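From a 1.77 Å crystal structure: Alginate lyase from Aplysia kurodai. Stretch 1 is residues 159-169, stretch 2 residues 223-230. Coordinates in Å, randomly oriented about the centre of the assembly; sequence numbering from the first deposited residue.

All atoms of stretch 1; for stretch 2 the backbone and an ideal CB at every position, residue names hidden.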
ATOM      1  N   GLN A 159      -0.210   5.797 -20.340  1.00 10.37           N
ATOM      2  CA  GLN A 159       1.090   5.206 -20.077  1.00 10.46           C
ATOM      3  C   GLN A 159       1.865   5.082 -21.383  1.00 12.97           C
ATOM      4  O   GLN A 159       1.343   5.402 -22.448  1.00 15.34           O
ATOM      5  CB  GLN A 159       0.927   3.839 -19.405  1.00 11.80           C
ATOM      6  CG  GLN A 159       0.242   3.913 -18.058  1.00 12.13           C
ATOM      7  CD  GLN A 159       1.032   4.734 -17.042  1.00 11.77           C
ATOM      8  OE1 GLN A 159       2.256   4.607 -16.931  1.00 10.63           O
ATOM      9  NE2 GLN A 159       0.337   5.580 -16.303  1.00  8.96           N
ATOM     10  N   GLU A 160       3.104   4.611 -21.300  1.00 12.86           N
ATOM     11  CA  GLU A 160       3.960   4.481 -22.480  1.00 16.21           C
ATOM     12  C   GLU A 160       3.354   3.539 -23.510  1.00 15.11           C
ATOM     13  O   GLU A 160       2.526   2.693 -23.172  1.00 11.11           O
ATOM     14  CB  GLU A 160       5.344   3.978 -22.076  1.00 14.00           C
ATOM     15  CG  GLU A 160       5.310   2.612 -21.414  1.00 11.67           C
ATOM     16  CD  GLU A 160       6.678   1.968 -21.293  1.00 10.33           C
ATOM     17  OE1 GLU A 160       7.684   2.582 -21.717  1.00 14.18           O
ATOM     18  OE2 GLU A 160       6.740   0.840 -20.773  1.00 11.29           O
ATOM     19  N   SER A 161       3.755   3.689 -24.773  1.00 16.73           N
ATOM     20  CA  SER A 161       3.273   2.776 -25.805  1.00 17.95           C
ATOM     21  C   SER A 161       3.569   1.323 -25.424  1.00 16.59           C
ATOM     22  O   SER A 161       4.648   1.011 -24.920  1.00 18.42           O
ATOM     23  CB  SER A 161       3.899   3.107 -27.164  1.00 20.76           C
ATOM     24  OG  SER A 161       3.559   4.421 -27.557  1.00 31.17           O
ATOM     25  N   GLY A 162       2.591   0.450 -25.634  1.00 16.05           N
ATOM     26  CA  GLY A 162       2.761  -0.968 -25.364  1.00 17.25           C
ATOM     27  C   GLY A 162       2.653  -1.377 -23.900  1.00 14.05           C
ATOM     28  O   GLY A 162       2.883  -2.540 -23.578  1.00 14.82           O
ATOM     29  N   PHE A 163       2.292  -0.437 -23.027  1.00 12.85           N
ATOM     30  CA  PHE A 163       2.229  -0.685 -21.576  1.00 12.08           C
ATOM     31  C   PHE A 163       1.461  -1.951 -21.207  1.00 16.35           C
ATOM     32  O   PHE A 163       1.945  -2.776 -20.428  1.00 12.58           O
ATOM     33  CB  PHE A 163       1.597   0.516 -20.861  1.00 11.68           C
ATOM     34  CG  PHE A 163       1.419   0.324 -19.373  1.00 12.71           C
ATOM     35  CD1 PHE A 163       2.454   0.624 -18.492  1.00 11.06           C
ATOM     36  CD2 PHE A 163       0.210  -0.133 -18.854  1.00 14.58           C
ATOM     37  CE1 PHE A 163       2.289   0.456 -17.115  1.00 11.27           C
ATOM     38  CE2 PHE A 163       0.038  -0.302 -17.481  1.00 15.01           C
ATOM     39  CZ  PHE A 163       1.082  -0.004 -16.611  1.00 12.14           C
ATOM     40  N   LYS A 164       0.267  -2.100 -21.776  1.00 14.81           N
ATOM     41  CA  LYS A 164      -0.606  -3.227 -21.466  1.00 15.49           C
ATOM     42  C   LYS A 164       0.019  -4.569 -21.813  1.00 15.15           C
ATOM     43  O   LYS A 164      -0.327  -5.586 -21.218  1.00 17.24           O
ATOM     44  CB  LYS A 164      -1.946  -3.070 -22.198  1.00 19.97           C
ATOM     45  CG  LYS A 164      -2.776  -1.909 -21.674  1.00 20.59           C
ATOM     46  CD  LYS A 164      -4.048  -1.692 -22.480  1.00 29.67           C
ATOM     47  CE  LYS A 164      -4.901  -0.589 -21.865  1.00 28.72           C
ATOM     48  NZ  LYS A 164      -5.409  -0.948 -20.501  1.00 33.60           N
ATOM     49  N   ASP A 165       0.955  -4.561 -22.760  1.00 16.45           N
ATOM     50  CA  ASP A 165       1.593  -5.786 -23.245  1.00 16.90           C
ATOM     51  C   ASP A 165       2.931  -6.101 -22.577  1.00 15.97           C
ATOM     52  O   ASP A 165       3.608  -7.064 -22.956  1.00 15.91           O
ATOM     53  CB  ASP A 165       1.807  -5.697 -24.757  1.00 18.42           C
ATOM     54  CG  ASP A 165       0.509  -5.676 -25.528  1.00 23.64           C
ATOM     55  OD1 ASP A 165      -0.415  -6.425 -25.154  1.00 28.98           O
ATOM     56  OD2 ASP A 165       0.411  -4.897 -26.501  1.00 30.70           O
ATOM     57  N   ARG A 166       3.324  -5.274 -21.612  1.00 11.94           N
ATOM     58  CA  ARG A 166       4.552  -5.498 -20.859  1.00 15.35           C
ATOM     59  C   ARG A 166       4.492  -6.817 -20.115  1.00 10.29           C
ATOM     60  O   ARG A 166       3.438  -7.211 -19.611  1.00 10.72           O
ATOM     61  CB  ARG A 166       4.799  -4.352 -19.873  1.00 11.91           C
ATOM     62  CG  ARG A 166       5.334  -3.096 -20.539  1.00  7.70           C
ATOM     63  CD  ARG A 166       5.266  -1.871 -19.635  1.00 11.00           C
ATOM     64  NE  ARG A 166       5.907  -2.105 -18.344  1.00 11.60           N
ATOM     65  CZ  ARG A 166       6.363  -1.145 -17.549  1.00 10.68           C
ATOM     66  NH1 ARG A 166       6.273   0.132 -17.913  1.00  7.73           N
ATOM     67  NH2 ARG A 166       6.920  -1.467 -16.390  1.00  8.18           N
ATOM     68  N   ASP A 167       5.630  -7.498 -20.052  1.00 13.42           N
ATOM     69  CA  ASP A 167       5.714  -8.768 -19.345  1.00 15.88           C
ATOM     70  C   ASP A 167       5.394  -8.606 -17.846  1.00 17.51           C
ATOM     71  O   ASP A 167       4.884  -9.533 -17.210  1.00 15.38           O
ATOM     72  CB  ASP A 167       7.102  -9.381 -19.541  1.00 20.28           C
ATOM     73  CG  ASP A 167       7.127 -10.871 -19.274  1.00 40.85           C
ATOM     74  OD1 ASP A 167       6.080 -11.529 -19.465  1.00 42.63           O
ATOM     75  OD2 ASP A 167       8.198 -11.389 -18.886  1.00 44.82           O
ATOM     76  N   ASP A 168       5.669  -7.428 -17.292  1.00 10.87           N
ATOM     77  CA  ASP A 168       5.447  -7.219 -15.860  1.00 10.92           C
ATOM     78  C   ASP A 168       4.090  -6.584 -15.571  1.00 10.79           C
ATOM     79  O   ASP A 168       3.833  -6.172 -14.447  1.00 11.48           O
ATOM     80  CB  ASP A 168       6.572  -6.366 -15.254  1.00 11.26           C
ATOM     81  CG  ASP A 168       6.610  -4.945 -15.810  1.00 12.91           C
ATOM     82  OD1 ASP A 168       6.106  -4.729 -16.927  1.00 11.59           O
ATOM     83  OD2 ASP A 168       7.152  -4.045 -15.122  1.00 11.56           O
ATOM     84  N   VAL A 169       3.213  -6.529 -16.578  1.00 10.67           N
ATOM     85  CA  VAL A 169       1.918  -5.857 -16.424  1.00 10.25           C
ATOM     86  C   VAL A 169       0.741  -6.782 -16.685  1.00 12.71           C
ATOM     87  O   VAL A 169       0.684  -7.462 -17.705  1.00 11.21           O
ATOM     88  CB  VAL A 169       1.786  -4.631 -17.376  1.00 10.61           C
ATOM     89  CG1 VAL A 169       0.322  -4.165 -17.469  1.00 11.87           C
ATOM     90  CG2 VAL A 169       2.677  -3.494 -16.917  1.00 11.21           C
ATOM     91  N   UNK A 223      13.188  -8.379  -4.863  1.00 12.89           N
ATOM     92  CA  UNK A 223      12.826  -7.027  -5.266  1.00 12.83           C
ATOM     93  C   UNK A 223      12.255  -7.031  -6.666  1.00 13.23           C
ATOM     94  O   UNK A 223      12.589  -7.891  -7.482  1.00 12.51           O
ATOM     95  CB  UNK A 223      14.036  -6.094  -5.189  1.00 12.83           C
ATOM     96  N   UNK A 224      11.396  -6.055  -6.936  1.00  8.69           N
ATOM     97  CA  UNK A 224      10.863  -5.839  -8.272  1.00  9.92           C
ATOM     98  C   UNK A 224      10.895  -4.358  -8.573  1.00 11.13           C
ATOM     99  O   UNK A 224      10.474  -3.558  -7.742  1.00 10.84           O
ATOM    100  CB  UNK A 224       9.443  -6.393  -8.403  1.00  9.92           C
ATOM    101  N   UNK A 225      11.402  -3.989  -9.745  1.00 10.52           N
ATOM    102  CA  UNK A 225      11.367  -2.591 -10.147  1.00  9.23           C
ATOM    103  C   UNK A 225      10.432  -2.394 -11.329  1.00 10.53           C
ATOM    104  O   UNK A 225      10.648  -2.952 -12.398  1.00 10.59           O
ATOM    105  CB  UNK A 225      12.773  -2.097 -10.495  1.00  9.23           C
ATOM    106  N   UNK A 226       9.376  -1.618 -11.110  1.00  9.93           N
ATOM    107  CA  UNK A 226       8.510  -1.161 -12.192  1.00 10.18           C
ATOM    108  C   UNK A 226       9.051   0.146 -12.753  1.00 10.25           C
ATOM    109  O   UNK A 226       8.959   1.181 -12.105  1.00  8.14           O
ATOM    110  CB  UNK A 226       7.070  -0.986 -11.706  1.00 10.18           C
ATOM    111  N   UNK A 227       9.623   0.137 -13.945  1.00 10.05           N
ATOM    112  CA  UNK A 227      10.049   1.430 -14.444  1.00  9.74           C
ATOM    113  C   UNK A 227       9.209   1.884 -15.621  1.00  8.26           C
ATOM    114  O   UNK A 227       8.219   1.231 -15.971  1.00  7.38           O
ATOM    115  CB  UNK A 227      11.525   1.382 -14.844  1.00  9.74           C
ATOM    116  N   UNK A 228       9.575   3.038 -16.163  1.00  5.86           N
ATOM    117  CA  UNK A 228       8.844   3.662 -17.259  1.00  7.92           C
ATOM    118  C   UNK A 228       7.362   3.840 -16.950  1.00  8.39           C
ATOM    119  O   UNK A 228       6.491   3.447 -17.741  1.00  7.69           O
ATOM    120  CB  UNK A 228       9.007   2.829 -18.532  1.00  7.92           C
ATOM    121  N   UNK A 229       7.093   4.452 -15.797  1.00  7.24           N
ATOM    122  CA  UNK A 229       5.738   4.753 -15.351  1.00  8.94           C
ATOM    123  C   UNK A 229       5.408   6.231 -15.417  1.00  7.92           C
ATOM    124  O   UNK A 229       6.279   7.081 -15.233  1.00  8.35           O
ATOM    125  CB  UNK A 229       5.538   4.251 -13.920  1.00  8.94           C
ATOM    126  N   UNK A 230       4.137   6.524 -15.667  1.00  6.15           N
ATOM    127  CA  UNK A 230       3.612   7.871 -15.521  1.00  5.58           C
ATOM    128  C   UNK A 230       2.651   7.901 -14.332  1.00  6.88           C
ATOM    129  O   UNK A 230       1.696   7.115 -14.293  1.00  8.96           O
ATOM    130  CB  UNK A 230       2.915   8.330 -16.803  1.00  5.58           C
TER

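Position 223 lies on an extended strand, and nothing of stretch 1 comes within 5.5 Å of its ideal CB. The contact sets no rule here; Cys223 fills it and is bonded covalently elsewhere in the structure.

At 224 the CA-to-CB bond points toward stretch 1, yet the ideal CB is still far from any atom of it. What waits across the gap is the carboxylate of Asp168, already engaged by Arg166, whose NE donates to OD1 and whose NH2 donates to OD2. A long side chain ending in a donor suits: tyrosine, lysine or arginine. The residue is Tyr224, chi1 t, and its OH donates to Asp168 OD2 at 2.6 Å, with that oxygen lying at the ring edge.

Position 225 points away and is free to be any strand-compatible residue; it is Thr225. Water 3 lies 2.9 Å from Thr225 O and 2.9 Å from Asp168 OD2.

The ideal CB at 226 points sideways, 4.6 Å from Asp168 OD2 and 4.7 Å from Arg166 NH2. A small residue fits beside this salt bridge without demanding a partner, though a polar one is conceivable. The deposited Ala226 adds almost no contact.

At 227 CB points away, so many side chains would do, and the backbone does the work: its O receives both Arg166 NH1 and Arg166 NH2, each at 3.0 Å, at the guanidinium edge, near its plane. Asn227, chi1 p, curls its end back nearer stretch 1.

Position 228 has phi/psi of 54/52, a left-handed conformation that favours glycine and tolerates asparagine or other polar residues. Its CB points toward stretch 1, 3.5 Å from Glu160 OE1, so a donor would suit. His228 is found; its ring leads away, and water 2 joins its ND1 to Glu160 OE2, at 2.7 Å from each. The backbone O takes a weak bond from Arg166 NH1 at 3.3 Å.

At 229 CB points sideways, with the Phe163 ring within reach of a longer side chain. Leucine, isoleucine or methionine are reasonable choices. Leu229, chi1 m and chi2 t, brings CD2 to 3.9 Å from Phe163 CE1, at the ring edge.

Finally, 230 points toward stretch 1, its CB 3.8 Å from Gln159 OE1, and the amide of Gln159 pairs with its backbone: the N of 230 donates to Gln159 OE1 at 3.0 Å, and Gln159 NE2 donates to the O of 230 at 2.9 Å, both nearly linear. Such pairing leaves the side chain loosely specified, and several would suit, long polar or aliphatic ones among them. The residue is Arg230, which extends with chi1 and chi2 both t.

Stretch 2, residues 223-230: CYTANHLR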
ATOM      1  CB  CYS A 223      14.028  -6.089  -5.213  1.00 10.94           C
ATOM      2  SG  CYS A 223      14.770  -5.866  -3.590  1.00 14.42           S
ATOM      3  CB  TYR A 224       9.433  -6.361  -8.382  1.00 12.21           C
ATOM      4  CG  TYR A 224       8.653  -5.723  -9.503  1.00 15.50           C
ATOM      5  CD1 TYR A 224       9.019  -5.923 -10.827  1.00 12.38           C
ATOM      6  CD2 TYR A 224       7.547  -4.920  -9.239  1.00 12.25           C
ATOM      7  CE1 TYR A 224       8.307  -5.339 -11.864  1.00 14.40           C
ATOM      8  CE2 TYR A 224       6.833  -4.332 -10.264  1.00 12.05           C
ATOM      9  CZ  TYR A 224       7.216  -4.546 -11.574  1.00 10.41           C
ATOM     10  OH  TYR A 224       6.501  -3.956 -12.588  1.00  9.73           O
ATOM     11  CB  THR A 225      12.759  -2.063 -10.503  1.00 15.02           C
ATOM     12  OG1 THR A 225      13.589  -2.072  -9.329  1.00 16.02           O
ATOM     13  CG2 THR A 225      12.657  -0.638 -11.026  1.00 16.83           C
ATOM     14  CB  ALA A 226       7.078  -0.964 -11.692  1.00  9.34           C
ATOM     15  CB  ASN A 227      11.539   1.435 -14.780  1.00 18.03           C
ATOM     16  CG  ASN A 227      11.931   0.372 -15.737  1.00 19.22           C
ATOM     17  OD1 ASN A 227      11.192   0.039 -16.674  1.00 19.87           O
ATOM     18  ND2 ASN A 227      13.123  -0.188 -15.516  1.00 19.78           N
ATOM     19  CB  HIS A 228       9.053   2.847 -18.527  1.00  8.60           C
ATOM     20  CG  HIS A 228      10.494   2.739 -18.919  1.00  9.35           C
ATOM     21  ND1 HIS A 228      11.030   1.614 -19.502  1.00  9.38           N
ATOM     22  CD2 HIS A 228      11.523   3.612 -18.772  1.00 10.28           C
ATOM     23  CE1 HIS A 228      12.323   1.803 -19.719  1.00  9.28           C
ATOM     24  NE2 HIS A 228      12.647   3.007 -19.287  1.00  7.12           N
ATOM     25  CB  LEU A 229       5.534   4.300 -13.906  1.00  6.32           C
ATOM     26  CG  LEU A 229       5.706   2.813 -13.625  1.00  6.29           C
ATOM     27  CD1 LEU A 229       5.337   2.547 -12.162  1.00  9.25           C
ATOM     28  CD2 LEU A 229       4.880   1.950 -14.578  1.00  8.67           C
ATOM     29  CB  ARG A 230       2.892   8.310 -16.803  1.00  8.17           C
ATOM     30  CG  ARG A 230       2.106   9.580 -16.630  1.00 10.67           C
ATOM     31  CD  ARG A 230       1.658  10.129 -17.958  1.00 20.56           C
ATOM     32  NE  ARG A 230       2.765  10.729 -18.685  1.00 19.72           N
ATOM     33  CZ  ARG A 230       3.068  10.464 -19.953  1.00 18.29           C
ATOM     34  NH1 ARG A 230       2.347   9.608 -20.653  1.00 22.89           N
ATOM     35  NH2 ARG A 230       4.093  11.075 -20.526  1.00 16.23           N
TER
HETATM   36  O   HOH W   1       4.113   3.963 -18.627  1.00 14.11           O
HETATM   37  O   HOH W   2       9.274  -0.163 -20.470  1.00 13.54           O
HETATM   38  O   HOH W   3       9.737  -2.738 -15.118  1.00 17.19           O
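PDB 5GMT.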